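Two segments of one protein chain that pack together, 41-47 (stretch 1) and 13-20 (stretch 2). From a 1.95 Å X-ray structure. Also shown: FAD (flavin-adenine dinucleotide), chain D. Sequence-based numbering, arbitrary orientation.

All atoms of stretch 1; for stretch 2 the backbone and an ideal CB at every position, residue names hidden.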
# COMPACT_ATOMS: atom_id res chain seq x y z
N HIS A 41 -17.07 7.89 0.40
CA HIS A 41 -15.97 8.51 -0.29
C HIS A 41 -15.14 7.50 -1.08
O HIS A 41 -15.24 6.28 -0.89
CB HIS A 41 -15.08 9.33 0.68
CG HIS A 41 -14.46 8.52 1.78
ND1 HIS A 41 -15.06 8.33 3.00
CD2 HIS A 41 -13.28 7.85 1.84
CE1 HIS A 41 -14.29 7.58 3.76
NE2 HIS A 41 -13.19 7.28 3.09
N VAL A 42 -14.33 8.04 -1.98
CA VAL A 42 -13.55 7.26 -2.92
C VAL A 42 -12.06 7.61 -2.76
O VAL A 42 -11.71 8.73 -2.41
CB VAL A 42 -14.03 7.49 -4.39
CG1 VAL A 42 -15.53 7.22 -4.54
CG2 VAL A 42 -13.67 8.89 -4.88
N GLY A 43 -11.20 6.63 -3.01
CA GLY A 43 -9.77 6.80 -2.87
C GLY A 43 -9.16 5.83 -1.88
O GLY A 43 -7.94 5.60 -1.89
N GLY A 44 -10.01 5.24 -1.03
CA GLY A 44 -9.55 4.36 0.05
C GLY A 44 -8.43 4.97 0.90
O GLY A 44 -8.65 5.95 1.63
N LYS A 45 -7.24 4.38 0.80
CA LYS A 45 -6.10 4.79 1.64
C LYS A 45 -5.26 5.92 0.99
O LYS A 45 -4.26 6.36 1.56
CB LYS A 45 -5.25 3.57 2.02
CG LYS A 45 -6.00 2.58 2.91
CD LYS A 45 -5.06 1.61 3.62
CE LYS A 45 -4.54 0.53 2.67
NZ LYS A 45 -5.58 -0.49 2.34
N CYS A 46 -5.69 6.35 -0.19
CA CYS A 46 -5.35 7.68 -0.69
C CYS A 46 -6.42 8.61 -0.14
O CYS A 46 -7.50 8.74 -0.72
CB CYS A 46 -5.36 7.71 -2.21
SG CYS A 46 -4.07 6.70 -2.94
N HIS A 47 -6.10 9.25 0.98
CA HIS A 47 -7.09 9.95 1.79
C HIS A 47 -6.53 11.27 2.25
O HIS A 47 -5.64 11.31 3.11
CB HIS A 47 -7.46 9.10 3.00
CG HIS A 47 -8.75 9.50 3.65
ND1 HIS A 47 -9.97 9.30 3.05
CD2 HIS A 47 -9.00 10.08 4.84
CE1 HIS A 47 -10.93 9.74 3.85
NE2 HIS A 47 -10.36 10.21 4.95
N UNK A 13 -15.28 -2.22 -3.82
CA UNK A 13 -14.24 -1.29 -3.38
C UNK A 13 -14.03 -0.18 -4.41
O UNK A 13 -13.78 -0.48 -5.58
CB UNK A 13 -12.93 -2.04 -3.13
N UNK A 14 -14.12 1.07 -3.97
CA UNK A 14 -13.76 2.24 -4.81
C UNK A 14 -12.50 2.98 -4.32
O UNK A 14 -12.46 4.21 -4.26
CB UNK A 14 -14.93 3.22 -4.85
N UNK A 15 -11.48 2.20 -3.98
CA UNK A 15 -10.13 2.72 -3.79
C UNK A 15 -9.44 2.69 -5.15
O UNK A 15 -10.07 2.39 -6.14
CB UNK A 15 -9.35 1.91 -2.75
N UNK A 16 -8.14 3.01 -5.19
CA UNK A 16 -7.40 2.96 -6.45
C UNK A 16 -7.63 1.70 -7.31
O UNK A 16 -7.78 1.81 -8.52
CB UNK A 16 -5.91 3.08 -6.14
N UNK A 17 -7.66 0.52 -6.67
CA UNK A 17 -7.80 -0.75 -7.39
C UNK A 17 -9.17 -0.89 -8.06
O UNK A 17 -9.26 -1.33 -9.20
CB UNK A 17 -7.58 -1.92 -6.43
N UNK A 18 -10.23 -0.52 -7.34
CA UNK A 18 -11.59 -0.60 -7.87
C UNK A 18 -11.80 0.41 -8.97
O UNK A 18 -12.33 0.08 -10.04
CB UNK A 18 -12.62 -0.38 -6.76
N UNK A 19 -11.40 1.65 -8.70
CA UNK A 19 -11.54 2.72 -9.67
C UNK A 19 -10.75 2.43 -10.95
O UNK A 19 -11.21 2.74 -12.04
CB UNK A 19 -11.08 4.04 -9.06
N UNK A 20 -9.57 1.83 -10.81
CA UNK A 20 -8.73 1.46 -11.96
C UNK A 20 -9.35 0.31 -12.75
O UNK A 20 -9.26 0.26 -13.97
CB UNK A 20 -7.33 1.07 -11.49
PA FAD D . -7.78 0.63 -0.44
O1A FAD D . -7.00 1.87 -0.76
O2A FAD D . -7.76 0.17 1.01
O5B FAD D . -9.32 0.89 -0.80
C5B FAD D . -10.22 -0.18 -0.62
C4B FAD D . -11.64 0.30 -0.78
O4B FAD D . -12.52 -0.80 -0.63
C3B FAD D . -12.01 1.36 0.26
O3B FAD D . -12.53 2.51 -0.38
C2B FAD D . -13.01 0.66 1.15
O2B FAD D . -13.92 1.56 1.79
C1B FAD D . -13.60 -0.38 0.18
N9A FAD D . -14.20 -1.50 0.93
C8A FAD D . -13.60 -2.27 1.91
N7A FAD D . -14.51 -3.18 2.37
C5A FAD D . -15.68 -2.99 1.69
C6A FAD D . -16.94 -3.61 1.76
N6A FAD D . -17.05 -4.85 2.34
N1A FAD D . -17.94 -3.19 0.89
C2A FAD D . -17.73 -2.13 0.01
N3A FAD D . -16.49 -1.52 -0.04
C4A FAD D . -15.49 -1.93 0.79
N1 FAD D . 0.95 3.93 -1.68
C2 FAD D . 1.92 4.35 -2.57
O2 FAD D . 1.88 3.98 -3.74
N3 FAD D . 2.96 5.15 -2.12
C4 FAD D . 3.00 5.56 -0.80
O4 FAD D . 3.93 6.29 -0.44
C4X FAD D . 2.00 5.14 0.09
N5 FAD D . 2.02 5.51 1.43
C5X FAD D . 0.97 5.25 2.27
C6 FAD D . 0.95 5.75 3.57
C7 FAD D . -0.14 5.51 4.40
C7M FAD D . -0.13 6.08 5.79
C8 FAD D . -1.21 4.75 3.93
C8M FAD D . -2.41 4.45 4.79
C9 FAD D . -1.18 4.24 2.64
C9A FAD D . -0.09 4.47 1.79
N10 FAD D . -0.04 3.95 0.49
C10 FAD D . 0.97 4.34 -0.37
C1' FAD D . -0.82 2.74 0.11
C2' FAD D . -2.00 3.08 -0.80
O2' FAD D . -2.76 4.18 -0.30
C3' FAD D . -2.85 1.83 -0.93
O3' FAD D . -2.02 0.73 -1.29
C4' FAD D . -3.97 2.04 -1.94
O4' FAD D . -4.95 2.94 -1.45
C5' FAD D . -4.57 0.68 -2.27
O5' FAD D . -5.78 0.85 -2.96
P FAD D . -6.89 -0.34 -2.94
O1P FAD D . -8.13 0.09 -3.69
O2P FAD D . -6.26 -1.56 -3.52
O3P FAD D . -7.29 -0.56 -1.40

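Position 13 lies out of reach of stretch 1, so the cofactor and the backbone decide. Phi is 98°, which favours glycine. An ideal CB would also sit 2.8 Å from FAD O4B, a clash. The residue is Gly13.

At position 14 the backbone does the main work. Its O accepts a hydrogen bond from Gly43 N at 3.0 Å, nearly straight at 166°. Val42 CA also lies 3.5 Å from this O, a CA-H...O contact. The bond uses the backbone O, so it does not select a side chain. CA-to-CB points sideways, and the ideal CB is 4.1 Å from Val42 CG1, so a small apolar side chain suits. The residue is Ala14, whose CB packs on Val42 CG1.

Position 15 comes where the two backbones run close, with its CA 4.2 Å from Gly43 CA. An ideal CB would be 3.7 Å from Gly44 CA, which is bearable, but 2.2 Å from FAD O5B, which is not. Phi and psi of -88° and -174° do not demand glycine; the cofactor does. Gly15 is the N-cap of the helix, and its O accepts from position 19 N at 3.0 Å.

Position 16 opens the helix, with phi -46°. Its N has no helical carbonyl to bond to at this first turn, so proline is well suited. The ideal CB points sideways, 5.2 Å from Cys46 SG, and small or medium apolar side chains could also fit. The residue is Pro16, its ring C-gamma exo. Pro16 CG packs on Cys46 SG at 3.8 Å. Pro16 CD comes within 3.1 Å of Gly43 O, only a close contact. Gly43 O accepts a hydrogen bond from Cys46 N at 2.9 Å, closing the type II' turn.

Position 17 is out of reach of stretch 1. Its N donates to FAD O1P at 3.0 Å. Its ideal CB lies 3.2 Å from FAD O2P, so a small side chain is the safe choice beside the phosphate; it is Ala17.

Position 18 is also out of reach. An ideal CB would lie 1.7 Å from Gly13 O, so only glycine fits this backbone. It is Gly18.

Position 19 points its CB toward stretch 1, yet the ideal CB is 6.5 Å from Val42 CB. A longer apolar side chain, such as leucine, isoleucine or methionine, could bridge the gap. Leu19 does so, with chi1 m and chi2 t: its CD1 is 4.3 Å from Val42 CB.

Position 20 is out of reach, and stretch 1 leaves the choice open. Ala20 N bonds to Pro16 O at 2.9 Å.

Stretch 2 (13-20) GAGPAGLA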
# COMPACT_ATOMS: atom_id res chain seq x y z
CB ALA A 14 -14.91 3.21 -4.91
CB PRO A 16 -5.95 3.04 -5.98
CG PRO A 16 -6.04 3.93 -4.74
CD PRO A 16 -7.29 3.45 -4.07
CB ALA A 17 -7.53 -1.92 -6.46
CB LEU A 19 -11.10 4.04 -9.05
CG LEU A 19 -11.94 4.55 -7.88
CD1 LEU A 19 -11.26 5.73 -7.22
CD2 LEU A 19 -13.38 4.89 -8.33
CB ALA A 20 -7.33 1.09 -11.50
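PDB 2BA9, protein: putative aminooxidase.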